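Local coordinates for protein 2-aminomuconate 6-semialdehyde dehydrogenase (Burkholderia cenocepacia, PDB 4U3W) that probably oxidises 2-aminomuconate 6-semialdehyde to the corresponding carboxylate, as a member of the aldehyde dehydrogenase family, at residues A[300-305]-A[343-348]. Numbering follows the deposited sequence.
Sequences TNAGQV and TTMGPL
The carboxamide of Q304 turns one face to L348, whose CD2 methyl sits almost straight above Q304 CD at 3.6 Å, while L348 CA lies 3.3 Å from Q304 OE1. Its edges take the polar work: OE1 accepts from the backbone N of I349, and NE2 gives a hydrogen bond to N301 O (3.2 Å) that lies nearly in the amide plane, plus one to a water that reaches P347 O only weakly. The example is a turn within the cysteine-signature segment of the aldehyde dehydrogenase fold, between helix 287-299 and strand 309-315, laid against the loop that leads into helix 351-366. With positive phi at N301, A302 and G303, the chain makes a left-handed helical turn. N301 O is gripped twice, by NE2 and N of Q304 from opposite faces of its carbonyl plane, while N301 ND2 returns a bond to Q304 O (3.0 Å) and another to N173 O. The side chain of Q304 runs extended beyond CG (chi2 172°), which carries the amide out from the turn to the L348 backbone. The case illustrates how a turn can dock with almost no direct polar contact: no hydrogen bond reaches residues 343-348, and the Q304 amide bonds directly to the next residue, I349. One amide has a leucine methyl over its face, and an alanine is wedged beside it. A302 CB points across to the G346 carbonyl and touches L348 CD2 at 4.0 Å. M345, its CG anti to the backbone N (chi1 -164°), bends at chi3 and brings SD to 3.9 Å from A302 CA.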
loop_
_atom_site.group_PDB
_atom_site.type_symbol
_atom_site.label_atom_id
_atom_site.label_comp_id
_atom_site.label_asym_id
_atom_site.label_seq_id
_atom_site.Cartn_x
_atom_site.Cartn_y
_atom_site.Cartn_z
ATOM N N THR A 300 -32.745 -12.383 -11.637
ATOM C CA THR A 300 -31.563 -13.122 -12.102
ATOM C C THR A 300 -31.480 -14.506 -11.408
ATOM O O THR A 300 -31.649 -14.592 -10.183
ATOM C CB THR A 300 -30.256 -12.336 -11.829
ATOM O OG1 THR A 300 -30.194 -11.182 -12.695
ATOM C CG2 THR A 300 -29.005 -13.225 -12.085
ATOM N N ASN A 301 -31.229 -15.570 -12.171
ATOM C CA ASN A 301 -31.140 -16.945 -11.583
ATOM C C ASN A 301 -32.390 -17.306 -10.800
ATOM O O ASN A 301 -32.294 -17.940 -9.742
ATOM C CB ASN A 301 -29.877 -17.071 -10.641
ATOM C CG ASN A 301 -29.395 -18.533 -10.425
ATOM O OD1 ASN A 301 -29.431 -19.362 -11.338
ATOM N ND2 ASN A 301 -28.911 -18.837 -9.194
ATOM N N ALA A 302 -33.544 -16.862 -11.288
ATOM C CA ALA A 302 -34.832 -17.052 -10.623
ATOM C C ALA A 302 -34.816 -16.501 -9.189
ATOM O O ALA A 302 -35.455 -17.069 -8.300
ATOM C CB ALA A 302 -35.264 -18.557 -10.649
ATOM N N GLY A 303 -34.101 -15.382 -8.971
ATOM C CA GLY A 303 -34.039 -14.757 -7.645
ATOM C C GLY A 303 -33.158 -15.529 -6.634
ATOM O O GLY A 303 -33.142 -15.221 -5.446
ATOM N N GLN A 304 -32.396 -16.503 -7.117
ATOM C CA GLN A 304 -31.567 -17.354 -6.230
ATOM C C GLN A 304 -30.089 -16.877 -6.185
ATOM O O GLN A 304 -29.152 -17.615 -6.513
ATOM C CB GLN A 304 -31.660 -18.806 -6.695
ATOM C CG GLN A 304 -33.082 -19.401 -6.683
ATOM C CD GLN A 304 -33.131 -20.800 -7.343
ATOM O OE1 GLN A 304 -33.524 -21.786 -6.704
ATOM N NE2 GLN A 304 -32.782 -20.874 -8.639
ATOM N N VAL A 305 -29.882 -15.611 -5.844
ATOM C CA VAL A 305 -28.522 -15.091 -5.629
ATOM C C VAL A 305 -28.573 -14.426 -4.292
ATOM O O VAL A 305 -29.587 -13.798 -3.984
ATOM C CB VAL A 305 -28.100 -14.125 -6.701
ATOM C CG1 VAL A 305 -26.604 -13.806 -6.539
ATOM C CG2 VAL A 305 -28.340 -14.735 -8.057
ATOM N N THR A 343 -36.283 -19.227 -23.641
ATOM C CA THR A 343 -36.392 -19.197 -22.187
ATOM C C THR A 343 -35.544 -18.088 -21.583
ATOM O O THR A 343 -34.345 -17.979 -21.859
ATOM C CB THR A 343 -35.990 -20.580 -21.595
ATOM O OG1 THR A 343 -36.982 -21.545 -21.986
ATOM C CG2 THR A 343 -35.915 -20.544 -20.076
ATOM N N THR A 344 -36.119 -17.276 -20.716
ATOM C CA THR A 344 -35.253 -16.322 -20.032
ATOM C C THR A 344 -35.238 -16.439 -18.517
ATOM O O THR A 344 -34.461 -15.736 -17.846
ATOM C CB THR A 344 -35.623 -14.850 -20.397
ATOM O OG1 THR A 344 -37.028 -14.666 -20.266
ATOM C CG2 THR A 344 -35.194 -14.580 -21.813
ATOM N N MET A 345 -36.051 -17.344 -17.958
ATOM C CA MET A 345 -35.917 -17.655 -16.538
ATOM C C MET A 345 -36.101 -19.181 -16.340
ATOM O O MET A 345 -37.033 -19.769 -16.883
ATOM C CB MET A 345 -36.950 -16.863 -15.693
ATOM C CG MET A 345 -36.591 -16.853 -14.172
ATOM S SD MET A 345 -37.742 -16.016 -13.042
ATOM C CE MET A 345 -38.864 -17.348 -12.700
ATOM N N GLY A 346 -35.221 -19.798 -15.565
ATOM C CA GLY A 346 -35.302 -21.244 -15.278
ATOM C C GLY A 346 -36.069 -21.583 -13.998
ATOM O O GLY A 346 -36.680 -20.712 -13.402
ATOM N N PRO A 347 -36.056 -22.867 -13.596
ATOM C CA PRO A 347 -36.726 -23.330 -12.379
ATOM C C PRO A 347 -35.923 -22.956 -11.091
ATOM O O PRO A 347 -34.736 -22.593 -11.173
ATOM C CB PRO A 347 -36.719 -24.879 -12.546
ATOM C CG PRO A 347 -35.474 -25.169 -13.286
ATOM C CD PRO A 347 -35.323 -23.948 -14.283
ATOM N N LEU A 348 -36.550 -23.093 -9.928
ATOM C CA LEU A 348 -35.791 -23.204 -8.651
ATOM C C LEU A 348 -35.017 -24.498 -8.600
ATOM O O LEU A 348 -35.205 -25.432 -9.428
ATOM C CB LEU A 348 -36.717 -23.114 -7.446
ATOM C CG LEU A 348 -37.544 -21.820 -7.468
ATOM C CD1 LEU A 348 -38.544 -21.801 -6.273
ATOM C CD2 LEU A 348 -36.721 -20.566 -7.504
HETATM O O HOH W 1 -31.841 -23.508 -9.851
#